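Local atomic coordinates of ketosynthase (Streptomyces sp. MSC090213JE08, PDB entry 6KXD), a protein that probably condenses fatty acyl chains with malonyl-ACP, releasing carbon dioxide, as the ketosynthase of the ishigamide ketosynthase/chain length factor pair. Residues Arg40-Phe45 with Ala55-Asp60; Val109-Gly114 with Ile143-Leu148; Gly250-Ala255 with Ala352-Phe357; Arg279-Ala284 with Val317-Asp322. All coordinates share one frame; numbering follows the deposited sequence.

Interaction 1: Arg40-Phe45 with Ala55-Asp60; sequences RPITRF and ACEVPD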
loop_
_atom_site.group_PDB
_atom_site.type_symbol
_atom_site.label_atom_id
_atom_site.label_comp_id
_atom_site.label_asym_id
_atom_site.label_seq_id
_atom_site.Cartn_x
_atom_site.Cartn_y
_atom_site.Cartn_z
ATOM N N ARG A 40 14.639 19.739 -13.084
ATOM C CA ARG A 40 15.786 20.486 -12.590
ATOM C C ARG A 40 16.868 19.470 -12.346
ATOM O O ARG A 40 16.568 18.279 -12.351
ATOM C CB ARG A 40 15.440 21.259 -11.313
ATOM C CG ARG A 40 14.755 20.432 -10.235
ATOM C CD ARG A 40 14.337 21.250 -9.021
ATOM N NE ARG A 40 13.593 22.433 -9.405
ATOM C CZ ARG A 40 12.296 22.476 -9.664
ATOM N NH1 ARG A 40 11.540 21.408 -9.513
ATOM N NH2 ARG A 40 11.759 23.613 -10.047
ATOM N N PRO A 41 18.147 19.874 -12.164
ATOM C CA PRO A 41 19.175 18.902 -11.834
ATOM C C PRO A 41 18.817 18.159 -10.543
ATOM O O PRO A 41 18.214 18.727 -9.605
ATOM C CB PRO A 41 20.459 19.717 -11.651
ATOM C CG PRO A 41 20.169 21.018 -12.392
ATOM C CD PRO A 41 18.675 21.247 -12.285
ATOM N N ILE A 42 19.230 16.902 -10.511
ATOM C CA ILE A 42 19.148 16.072 -9.318
ATOM C C ILE A 42 20.179 16.559 -8.298
ATOM O O ILE A 42 21.352 16.711 -8.637
ATOM C CB ILE A 42 19.421 14.602 -9.666
ATOM C CG1 ILE A 42 18.347 13.995 -10.571
ATOM C CG2 ILE A 42 19.607 13.787 -8.399
ATOM C CD1 ILE A 42 18.747 12.626 -11.128
ATOM N N THR A 43 19.736 16.751 -7.047
ATOM C CA THR A 43 20.612 17.077 -5.899
ATOM C C THR A 43 20.622 15.931 -4.875
ATOM O O THR A 43 21.531 15.837 -4.040
ATOM C CB THR A 43 20.143 18.387 -5.256
ATOM O OG1 THR A 43 18.810 18.193 -4.786
ATOM C CG2 THR A 43 20.141 19.571 -6.203
ATOM N N ARG A 44 19.618 15.046 -4.913
ATOM C CA ARG A 44 19.365 14.171 -3.760
ATOM C C ARG A 44 20.446 13.094 -3.649
ATOM O O ARG A 44 20.772 12.635 -2.548
ATOM C CB ARG A 44 17.979 13.529 -3.826
ATOM C CG ARG A 44 17.553 12.938 -2.486
ATOM C CD ARG A 44 17.232 13.978 -1.416
ATOM N NE ARG A 44 16.558 15.158 -1.967
ATOM C CZ ARG A 44 15.353 15.144 -2.515
ATOM N NH1 ARG A 44 14.633 14.035 -2.482
ATOM N NH2 ARG A 44 14.882 16.224 -3.106
ATOM N N PHE A 45 21.027 12.711 -4.789
ATOM C CA PHE A 45 22.037 11.703 -4.803
ATOM C C PHE A 45 22.968 11.966 -5.989
ATOM O O PHE A 45 22.649 12.756 -6.870
ATOM C CB PHE A 45 21.408 10.307 -4.889
ATOM C CG PHE A 45 20.648 10.075 -6.163
ATOM C CD1 PHE A 45 21.295 9.550 -7.269
ATOM C CD2 PHE A 45 19.307 10.419 -6.269
ATOM C CE1 PHE A 45 20.610 9.364 -8.461
ATOM C CE2 PHE A 45 18.631 10.240 -7.463
ATOM C CZ PHE A 45 19.286 9.729 -8.559
ATOM N N ALA A 55 15.772 15.361 -13.010
ATOM C CA ALA A 55 14.610 14.748 -12.380
ATOM C C ALA A 55 13.716 15.909 -12.005
ATOM O O ALA A 55 14.100 17.054 -12.230
ATOM C CB ALA A 55 15.022 13.936 -11.193
ATOM N N CYS A 56 12.551 15.625 -11.433
ATOM C CA CYS A 56 11.633 16.652 -11.065
ATOM C C CYS A 56 11.550 16.704 -9.547
ATOM O O CYS A 56 10.522 16.319 -8.963
ATOM C CB CYS A 56 10.248 16.443 -11.655
ATOM S SG CYS A 56 10.231 16.606 -13.462
ATOM N N GLU A 57 12.636 17.171 -8.937
ATOM C CA GLU A 57 12.714 17.290 -7.506
ATOM C C GLU A 57 11.862 18.453 -7.025
ATOM O O GLU A 57 11.515 19.389 -7.775
ATOM C CB GLU A 57 14.136 17.516 -7.025
ATOM C CG GLU A 57 14.965 16.273 -6.992
ATOM C CD GLU A 57 16.382 16.539 -6.543
ATOM O OE1 GLU A 57 16.654 17.697 -6.147
ATOM O OE2 GLU A 57 17.201 15.604 -6.563
ATOM N N VAL A 58 11.496 18.366 -5.738
ATOM C CA VAL A 58 10.969 19.482 -5.029
ATOM C C VAL A 58 12.183 20.339 -4.684
ATOM O O VAL A 58 13.147 19.879 -4.064
ATOM C CB VAL A 58 10.155 19.084 -3.783
ATOM C CG1 VAL A 58 9.854 20.280 -2.892
ATOM C CG2 VAL A 58 8.851 18.406 -4.179
ATOM N N PRO A 59 12.206 21.596 -5.150
ATOM C CA PRO A 59 13.444 22.384 -5.117
ATOM C C PRO A 59 13.873 22.880 -3.722
ATOM O O PRO A 59 15.059 22.733 -3.360
ATOM C CB PRO A 59 13.084 23.533 -6.079
ATOM C CG PRO A 59 11.619 23.722 -5.913
ATOM C CD PRO A 59 11.076 22.314 -5.756
ATOM N N ASP A 60 12.921 23.423 -2.952
ATOM C CA ASP A 60 13.267 24.239 -1.794
ATOM C C ASP A 60 12.344 23.910 -0.616
ATOM O O ASP A 60 11.746 24.797 -0.006
ATOM C CB ASP A 60 13.242 25.730 -2.152
ATOM C CG ASP A 60 14.492 26.219 -2.876
ATOM O OD1 ASP A 60 15.608 25.778 -2.505
ATOM O OD2 ASP A 60 14.344 27.032 -3.813
#
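Arg40 and Ala55 form one antiparallel, hydrogen-bonded pair, the bridge of a two-stranded sheet built from 40-41 and 54-55. Arg40 N donates to Ala55 O at 2.9 Å, and Ala55 N donates back to Arg40 O. Apart from this pair the segments do not run side by side: the directions of 40-44 and 55-59 differ by 84°, and Glu57 bridges them with its side chain. Its chain is extended beyond CG, and its carboxylate reaches the turn at Thr43 and Arg44. There OE1 takes the Thr43 hydroxyl on its syn lone pair, OG1 to OE1 being 2.6 Å. OE2 is gripped twice from opposite faces of the carboxylate plane, by Thr43 N at 2.8 Å and by Arg44 N at 3.0 Å. The Arg44 guanidinium lies obliquely against the same group, with NH2 3.8 Å from Glu57 OE1, a long salt bridge; no N-H points at that oxygen, and Arg44 NH1 makes the stronger salt bridge, with Glu233. Arg40 starts with CG wedged between its backbone N and carbonyl carbon (chi1 50°) and bends at chi3. NH1 donates to Glu57 O at 2.7 Å with the oxygen tilted from the guanidinium plane, and also to Ser20 O, while Pro59 CB sits over one face, 3.5 Å from NE. Ile42 CG1 presses on Ala55 CB at 3.4 Å, a tight carbon contact. With two amides, a hydroxyl and a nearby guanidinium around it, the buried Glu57 carboxylate is probably kept ionised and fixed in rotation, pinning the turn onto the loop that follows strand 54-55.

Interaction 2: Val109-Gly114 with Ile143-Leu148; sequences VGTTDG and INAGRL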
loop_
_atom_site.group_PDB
_atom_site.type_symbol
_atom_site.label_atom_id
_atom_site.label_comp_id
_atom_site.label_asym_id
_atom_site.label_seq_id
_atom_site.Cartn_x
_atom_site.Cartn_y
_atom_site.Cartn_z
ATOM N N VAL A 109 -1.850 6.799 2.695
ATOM C CA VAL A 109 -0.826 7.389 1.914
ATOM C C VAL A 109 -0.306 6.314 0.970
ATOM O O VAL A 109 0.138 5.274 1.393
ATOM C CB VAL A 109 0.329 7.940 2.757
ATOM C CG1 VAL A 109 1.384 8.538 1.851
ATOM C CG2 VAL A 109 -0.158 8.978 3.755
ATOM N N GLY A 110 -0.313 6.645 -0.305
ATOM C CA GLY A 110 0.247 5.790 -1.318
ATOM C C GLY A 110 1.728 6.037 -1.461
ATOM O O GLY A 110 2.188 7.143 -1.252
ATOM N N THR A 111 2.482 5.021 -1.872
ATOM C CA THR A 111 3.874 5.205 -2.187
ATOM C C THR A 111 4.360 4.138 -3.159
ATOM O O THR A 111 3.843 3.019 -3.165
ATOM C CB THR A 111 4.766 5.184 -0.941
ATOM O OG1 THR A 111 5.965 5.843 -1.342
ATOM C CG2 THR A 111 5.122 3.812 -0.442
ATOM N N THR A 112 5.393 4.494 -3.938
ATOM C CA THR A 112 6.060 3.488 -4.779
ATOM C C THR A 112 7.297 2.976 -4.064
ATOM O O THR A 112 7.497 1.799 -3.929
ATOM C CB THR A 112 6.414 4.084 -6.151
ATOM O OG1 THR A 112 5.199 4.481 -6.804
ATOM C CG2 THR A 112 7.232 3.138 -6.999
ATOM N N ASP A 113 8.153 3.940 -3.654
ATOM C CA ASP A 113 9.521 3.708 -3.230
ATOM C C ASP A 113 9.721 4.043 -1.759
ATOM O O ASP A 113 10.627 3.512 -1.139
ATOM C CB ASP A 113 10.508 4.514 -4.072
ATOM C CG ASP A 113 10.527 4.029 -5.508
ATOM O OD1 ASP A 113 10.658 2.793 -5.686
ATOM O OD2 ASP A 113 10.335 4.873 -6.400
ATOM N N GLY A 114 8.787 4.781 -1.166
ATOM C CA GLY A 114 8.960 5.090 0.250
ATOM C C GLY A 114 10.316 5.736 0.474
ATOM O O GLY A 114 10.729 6.588 -0.340
ATOM N N ILE A 143 12.614 3.149 7.354
ATOM C CA ILE A 143 12.571 2.754 5.932
ATOM C C ILE A 143 11.266 2.042 5.567
ATOM O O ILE A 143 10.992 1.901 4.407
ATOM C CB ILE A 143 13.775 1.874 5.534
ATOM C CG1 ILE A 143 13.872 0.624 6.400
ATOM C CG2 ILE A 143 15.066 2.706 5.567
ATOM C CD1 ILE A 143 14.544 -0.537 5.745
ATOM N N ASN A 144 10.465 1.650 6.538
ATOM C CA ASN A 144 9.284 0.812 6.198
ATOM C C ASN A 144 8.121 1.727 5.832
ATOM O O ASN A 144 7.845 2.743 6.499
ATOM C CB ASN A 144 8.974 -0.182 7.311
ATOM C CG ASN A 144 10.119 -1.138 7.559
ATOM O OD1 ASN A 144 10.796 -1.559 6.627
ATOM N ND2 ASN A 144 10.363 -1.441 8.817
ATOM N N ALA A 145 7.416 1.358 4.762
ATOM C CA ALA A 145 6.472 2.204 4.111
ATOM C C ALA A 145 5.282 2.558 5.020
ATOM O O ALA A 145 4.690 3.601 4.832
ATOM C CB ALA A 145 5.985 1.525 2.838
ATOM N N GLY A 146 4.979 1.706 5.992
ATOM C CA GLY A 146 3.855 1.892 6.892
ATOM C C GLY A 146 3.991 3.201 7.623
ATOM O O GLY A 146 3.020 3.855 7.974
ATOM N N ARG A 147 5.248 3.572 7.835
ATOM C CA ARG A 147 5.531 4.783 8.570
ATOM C C ARG A 147 4.987 6.054 7.887
ATOM O O ARG A 147 4.657 7.006 8.569
ATOM C CB ARG A 147 7.029 4.778 8.886
ATOM C CG ARG A 147 7.492 6.057 9.554
ATOM C CD ARG A 147 8.977 5.981 9.870
ATOM N NE ARG A 147 9.169 5.031 10.933
ATOM C CZ ARG A 147 9.602 5.304 12.139
ATOM N NH1 ARG A 147 10.039 6.515 12.435
ATOM N NH2 ARG A 147 9.655 4.321 13.017
ATOM N N LEU A 148 4.862 6.093 6.549
ATOM C CA LEU A 148 4.400 7.246 5.872
ATOM C C LEU A 148 3.022 7.675 6.353
ATOM O O LEU A 148 2.714 8.864 6.318
ATOM C CB LEU A 148 4.305 6.986 4.371
ATOM C CG LEU A 148 5.613 6.627 3.674
ATOM C CD1 LEU A 148 5.371 6.493 2.179
ATOM C CD2 LEU A 148 6.679 7.667 3.952
#
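Ala145, the first residue of 143-148 to meet the other segment with its side chain, sets CB 4.1 Å from Thr111 CG2. Its backbone is also close to Gly114, CA to CA 5.4 Å, and its carbonyl oxygen accepts from Leu148 N as the chain winds into helix 147-156. Arg147 forms a salt bridge with Asp363 of the other chain. Leu148 makes the larger contact. The Leu148 and Thr111 side chains cross at about a right angle, and CD1 presses on Thr111 CB at 3.4 Å, tighter than usual for carbons, with Gly114 CA 4.3 Å from the same methyl. Earlier on the strand, Val109 CG1 meets Leu148 CB at 4.2 Å, while Val109 CG2 covers the buried carbonyl oxygen of Leu148. Thr111 turns OG1 anti to its backbone N (chi1 -159°), where it accepts from Gly114 N at 3.0 Å in an ST motif and also bonds to Ala197 O. An alanine here would probably leave Gly114 N and Ala197 O without this hydroxyl and open a gap against Ala145 where CG2 had packed. Strand 105-110, helix 147-156 and the parallel neighbouring strand 161-166 make up a beta-alpha-beta crossover of the thiolase-like fold.

Interaction 3: Gly250-Ala255 with Ala352-Phe357; sequences GARIHA and AIEHGF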
loop_
_atom_site.group_PDB
_atom_site.type_symbol
_atom_site.label_atom_id
_atom_site.label_comp_id
_atom_site.label_asym_id
_atom_site.label_seq_id
_atom_site.Cartn_x
_atom_site.Cartn_y
_atom_site.Cartn_z
ATOM N N GLY A 250 -19.213 23.945 8.247
ATOM C CA GLY A 250 -18.996 25.169 7.457
ATOM C C GLY A 250 -17.751 25.100 6.580
ATOM O O GLY A 250 -17.087 26.113 6.343
ATOM N N ALA A 251 -17.437 23.897 6.085
ATOM C CA ALA A 251 -16.218 23.675 5.329
ATOM C C ALA A 251 -16.412 24.120 3.876
ATOM O O ALA A 251 -17.442 23.869 3.260
ATOM C CB ALA A 251 -15.832 22.216 5.414
ATOM N N ARG A 252 -15.405 24.788 3.319
ATOM C CA ARG A 252 -15.348 25.014 1.880
ATOM C C ARG A 252 -15.065 23.652 1.210
ATOM O O ARG A 252 -14.113 22.985 1.563
ATOM C CB ARG A 252 -14.289 26.084 1.586
ATOM C CG ARG A 252 -14.054 26.365 0.110
ATOM C CD ARG A 252 -12.971 25.490 -0.505
ATOM N NE ARG A 252 -11.622 25.800 -0.049
ATOM C CZ ARG A 252 -10.977 25.203 0.951
ATOM N NH1 ARG A 252 -11.383 24.043 1.453
ATOM N NH2 ARG A 252 -9.915 25.784 1.460
ATOM N N ILE A 253 -15.892 23.282 0.229
ATOM C CA ILE A 253 -15.803 22.031 -0.499
ATOM C C ILE A 253 -15.223 22.296 -1.898
ATOM O O ILE A 253 -15.846 22.968 -2.697
ATOM C CB ILE A 253 -17.200 21.383 -0.549
ATOM C CG1 ILE A 253 -17.659 20.948 0.849
ATOM C CG2 ILE A 253 -17.239 20.253 -1.560
ATOM C CD1 ILE A 253 -19.090 20.476 0.927
ATOM N N HIS A 254 -14.036 21.739 -2.182
ATOM C CA HIS A 254 -13.328 21.945 -3.444
ATOM C C HIS A 254 -14.053 21.204 -4.571
ATOM O O HIS A 254 -14.262 21.773 -5.646
ATOM C CB HIS A 254 -11.873 21.457 -3.381
ATOM C CG HIS A 254 -10.927 22.261 -2.556
ATOM N ND1 HIS A 254 -10.510 23.536 -2.922
ATOM C CD2 HIS A 254 -10.217 21.943 -1.451
ATOM C CE1 HIS A 254 -9.628 23.981 -2.049
ATOM N NE2 HIS A 254 -9.436 23.022 -1.125
ATOM N N ALA A 255 -14.397 19.928 -4.320
ATOM C CA ALA A 255 -15.069 19.066 -5.285
ATOM C C ALA A 255 -15.667 17.856 -4.552
ATOM O O ALA A 255 -15.554 17.718 -3.343
ATOM C CB ALA A 255 -14.102 18.665 -6.379
ATOM N N ALA A 352 -8.942 21.726 -11.175
ATOM C CA ALA A 352 -9.420 21.934 -12.524
ATOM C C ALA A 352 -10.923 22.145 -12.468
ATOM O O ALA A 352 -11.410 23.070 -13.134
ATOM C CB ALA A 352 -9.069 20.787 -13.430
ATOM N N ILE A 353 -11.619 21.313 -11.670
ATOM C CA ILE A 353 -13.062 21.398 -11.433
ATOM C C ILE A 353 -13.411 22.763 -10.840
ATOM O O ILE A 353 -14.294 23.428 -11.370
ATOM C CB ILE A 353 -13.578 20.267 -10.525
ATOM C CG1 ILE A 353 -13.752 18.964 -11.309
ATOM C CG2 ILE A 353 -14.860 20.675 -9.821
ATOM C CD1 ILE A 353 -13.745 17.723 -10.442
ATOM N N GLU A 354 -12.742 23.107 -9.734
ATOM C CA GLU A 354 -13.001 24.270 -8.901
ATOM C C GLU A 354 -12.762 25.567 -9.695
ATOM O O GLU A 354 -13.536 26.503 -9.564
ATOM C CB GLU A 354 -12.099 24.191 -7.665
ATOM C CG GLU A 354 -12.440 25.172 -6.554
ATOM C CD GLU A 354 -11.466 25.158 -5.376
ATOM O OE1 GLU A 354 -10.409 24.515 -5.484
ATOM O OE2 GLU A 354 -11.755 25.810 -4.353
ATOM N N HIS A 355 -11.687 25.611 -10.498
ATOM C CA HIS A 355 -11.182 26.835 -11.134
ATOM C C HIS A 355 -11.524 26.875 -12.631
ATOM O O HIS A 355 -11.165 27.827 -13.299
ATOM C CB HIS A 355 -9.677 26.991 -10.876
ATOM C CG HIS A 355 -9.385 27.230 -9.436
ATOM N ND1 HIS A 355 -9.721 28.415 -8.811
ATOM C CD2 HIS A 355 -8.889 26.415 -8.473
ATOM C CE1 HIS A 355 -9.405 28.331 -7.532
ATOM N NE2 HIS A 355 -8.889 27.122 -7.306
ATOM N N GLY A 356 -12.239 25.861 -13.134
ATOM C CA GLY A 356 -12.756 25.844 -14.498
ATOM C C GLY A 356 -11.626 25.900 -15.514
ATOM O O GLY A 356 -11.680 26.656 -16.472
ATOM N N PHE A 357 -10.595 25.070 -15.312
ATOM C CA PHE A 357 -9.518 24.934 -16.296
ATOM C C PHE A 357 -9.125 23.468 -16.505
ATOM O O PHE A 357 -9.459 22.598 -15.724
ATOM C CB PHE A 357 -8.298 25.744 -15.882
ATOM C CG PHE A 357 -7.448 25.113 -14.815
ATOM C CD1 PHE A 357 -6.374 24.305 -15.153
ATOM C CD2 PHE A 357 -7.693 25.373 -13.480
ATOM C CE1 PHE A 357 -5.575 23.752 -14.166
ATOM C CE2 PHE A 357 -6.878 24.834 -12.496
ATOM C CZ PHE A 357 -5.836 24.009 -12.843
#
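Glu354, near the end of helix 341-355, reaches His254 with CG anti to its own backbone N (chi1 -168°) and the chain extended beyond, while His254 turns CG beside its backbone N (chi1 -71°), and the carboxylate arrives at the ND1 edge of the imidazole. Glu354 CD lies in the ring plane, but the carboxylate is turned 76° against it, and ND1 divides its N-H between OE1 at 2.7 Å and OE2 at 3.0 Å, both weak bonds. NE2 is hydrogen-bonded to Asp92, which places the imidazole between two acids and would probably stabilise a positive charge on it. Phe15 stacks on the same ring. His254 and Ala255 together face Leu12 in a classic beta bulge, where the loop after helix 243-247 joins strand 255-264 beside strand 10-19 of the central sheet. An alanine in place of Glu354 would probably leave His254 ND1 without its acceptor and the ring held at one nitrogen. His254 NE2 stands 3.3 Å above the centre of the Arg252 guanidinium, while Arg252 CD lies over the imidazole face toward its rim; NH2 is hydrogen-bonded to Asp92 O and NH1 only weakly to Thr13 O. Glu354 OE2 is 4.3 Å from Arg252 NE, near enough only for a distant attraction of charges. Next to Glu354 in the chain, Ile353 packs CG2 on Ala255 CB at 4.1 Å and touches Thr406.

Interaction 4: Arg279-Ala284 with Val317-Asp322; sequences RGIRLA and VDVYGD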
loop_
_atom_site.group_PDB
_atom_site.type_symbol
_atom_site.label_atom_id
_atom_site.label_comp_id
_atom_site.label_asym_id
_atom_site.label_seq_id
_atom_site.Cartn_x
_atom_site.Cartn_y
_atom_site.Cartn_z
ATOM N N ARG A 279 -11.198 -1.629 -18.255
ATOM C CA ARG A 279 -12.064 -2.163 -17.193
ATOM C C ARG A 279 -12.112 -1.195 -16.010
ATOM O O ARG A 279 -13.120 -0.990 -15.435
ATOM C CB ARG A 279 -11.574 -3.545 -16.759
ATOM C CG ARG A 279 -12.257 -4.694 -17.485
ATOM C CD ARG A 279 -11.979 -6.063 -16.858
ATOM N NE ARG A 279 -11.604 -6.018 -15.440
ATOM C CZ ARG A 279 -12.456 -5.964 -14.412
ATOM N NH1 ARG A 279 -13.769 -6.035 -14.593
ATOM N NH2 ARG A 279 -11.973 -5.823 -13.192
ATOM N N GLY A 280 -10.953 -0.692 -15.611
ATOM C CA GLY A 280 -10.858 0.260 -14.518
ATOM C C GLY A 280 -11.669 1.512 -14.778
ATOM O O GLY A 280 -12.419 1.968 -13.928
ATOM N N ILE A 281 -11.548 2.039 -15.994
ATOM C CA ILE A 281 -12.320 3.236 -16.363
ATOM C C ILE A 281 -13.810 2.900 -16.243
ATOM O O ILE A 281 -14.548 3.633 -15.611
ATOM C CB ILE A 281 -11.914 3.755 -17.757
ATOM C CG1 ILE A 281 -10.454 4.190 -17.779
ATOM C CG2 ILE A 281 -12.828 4.891 -18.198
ATOM C CD1 ILE A 281 -9.916 4.512 -19.156
ATOM N N ARG A 282 -14.230 1.761 -16.812
ATOM C CA ARG A 282 -15.644 1.443 -16.828
ATOM C C ARG A 282 -16.155 1.255 -15.404
ATOM O O ARG A 282 -17.257 1.647 -15.096
ATOM C CB ARG A 282 -15.960 0.193 -17.652
ATOM C CG ARG A 282 -15.678 0.334 -19.136
ATOM C CD ARG A 282 -16.090 -0.910 -19.913
ATOM N NE ARG A 282 -15.525 -0.933 -21.257
ATOM C CZ ARG A 282 -16.094 -0.381 -22.313
ATOM N NH1 ARG A 282 -17.188 0.350 -22.174
ATOM N NH2 ARG A 282 -15.579 -0.582 -23.512
ATOM N N LEU A 283 -15.349 0.624 -14.540
ATOM C CA LEU A 283 -15.749 0.402 -13.140
ATOM C C LEU A 283 -15.941 1.730 -12.406
ATOM O O LEU A 283 -16.903 1.920 -11.628
ATOM C CB LEU A 283 -14.686 -0.465 -12.468
ATOM C CG LEU A 283 -14.777 -1.950 -12.800
ATOM C CD1 LEU A 283 -13.503 -2.677 -12.385
ATOM C CD2 LEU A 283 -15.999 -2.575 -12.140
ATOM N N ALA A 284 -15.040 2.665 -12.686
ATOM C CA ALA A 284 -15.053 3.949 -12.101
ATOM C C ALA A 284 -16.304 4.728 -12.530
ATOM O O ALA A 284 -16.992 5.363 -11.706
ATOM C CB ALA A 284 -13.789 4.677 -12.484
ATOM N N VAL A 317 -10.023 5.084 -25.857
ATOM C CA VAL A 317 -10.808 5.035 -27.090
ATOM C C VAL A 317 -11.752 3.821 -27.044
ATOM O O VAL A 317 -12.898 3.911 -27.492
ATOM C CB VAL A 317 -9.891 5.036 -28.329
ATOM C CG1 VAL A 317 -10.676 4.756 -29.608
ATOM C CG2 VAL A 317 -9.108 6.332 -28.457
ATOM N N ASP A 318 -11.308 2.692 -26.467
ATOM C CA ASP A 318 -12.204 1.559 -26.267
ATOM C C ASP A 318 -13.438 1.974 -25.478
ATOM O O ASP A 318 -14.541 1.570 -25.819
ATOM C CB ASP A 318 -11.585 0.403 -25.489
ATOM C CG ASP A 318 -10.671 -0.473 -26.307
ATOM O OD1 ASP A 318 -10.646 -0.304 -27.545
ATOM O OD2 ASP A 318 -9.984 -1.315 -25.686
ATOM N N VAL A 319 -13.249 2.736 -24.393
ATOM C CA VAL A 319 -14.305 2.995 -23.504
ATOM C C VAL A 319 -15.216 4.102 -24.052
ATOM O O VAL A 319 -16.413 4.089 -23.827
ATOM C CB VAL A 319 -13.773 3.378 -22.110
ATOM C CG1 VAL A 319 -14.864 3.997 -21.265
ATOM C CG2 VAL A 319 -13.138 2.171 -21.429
ATOM N N TYR A 320 -14.623 5.107 -24.677
ATOM C CA TYR A 320 -15.340 6.327 -24.987
ATOM C C TYR A 320 -15.803 6.342 -26.439
ATOM O O TYR A 320 -16.514 7.245 -26.811
ATOM C CB TYR A 320 -14.471 7.554 -24.709
ATOM C CG TYR A 320 -14.395 7.885 -23.243
ATOM C CD1 TYR A 320 -15.324 8.736 -22.665
ATOM C CD2 TYR A 320 -13.439 7.309 -22.418
ATOM C CE1 TYR A 320 -15.292 9.027 -21.314
ATOM C CE2 TYR A 320 -13.388 7.602 -21.069
ATOM C CZ TYR A 320 -14.318 8.458 -20.513
ATOM O OH TYR A 320 -14.303 8.772 -19.188
ATOM N N GLY A 321 -15.374 5.346 -27.216
ATOM C CA GLY A 321 -15.425 5.437 -28.669
ATOM C C GLY A 321 -14.404 6.434 -29.191
ATOM O O GLY A 321 -13.534 6.939 -28.453
ATOM N N ASP A 322 -14.559 6.776 -30.469
ATOM C CA ASP A 322 -13.514 7.395 -31.250
ATOM C C ASP A 322 -13.547 8.926 -31.084
ATOM O O ASP A 322 -12.642 9.613 -31.582
ATOM C CB ASP A 322 -13.583 6.838 -32.676
ATOM C CG ASP A 322 -13.349 5.327 -32.712
ATOM O OD1 ASP A 322 -12.457 4.850 -31.992
ATOM O OD2 ASP A 322 -14.055 4.625 -33.469
#
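Ile281 and Val319 cross obliquely at the heart of this helix pair, CG2 of the isoleucine 3.8 Å from CG1 of the valine. The same Ile281 methyl lies 4.0 Å from Tyr320 CE2, with the two side chains at about a right angle. Val319 CG1 is anti to the backbone N (chi1 165°), which leaves CG2 beside that nitrogen to meet Arg282 CG at 3.9 Å. Arg282 runs extended from CG to NE and reaches tip to tip toward Val319, so that one face of its guanidinium covers Val319 CA, 3.6 Å beneath the plane and toward the rim. NH2 comes within 3.3 Å of Asp318 O. In the next shell, Asp318 forms a salt bridge with Arg274, Val319 O accepts from Gln292 NE2, and the Tyr320 hydroxyl is hydrogen-bonded to Gln389. Val319 also touches Ala278 and Leu285, so it sits among four residues of helix 274-288 as a knob in a hole. That helix rests on the sheet, Ile281 against Val401 of strand 398-405 and against Gln389 and Asn391 of strand 387-394, and helix 306-320 ends alongside it.

In the fold
All four contacts are separate, the closest two, interactions 1 and 2, still about 9 Å apart between nearest atoms. Interaction 2 is wholly buried and apolar across its segments, and its second segment borders the other chain of the assembly. Interaction 1 is partly buried and polar, a carboxylate fastening a turn. Interaction 3, mostly buried, pairs charged and ring groups beside a small apolar patch, and interaction 4, only partly buried, is nested within the loop that interaction 3 closes. Interactions 2, 3 and 4 each involve a helix beside the large mixed sheet, whereas interaction 1 belongs to a separate two-stranded antiparallel sheet. In interaction 4, apolar helix packing gives way to an exposed arginine at its margin.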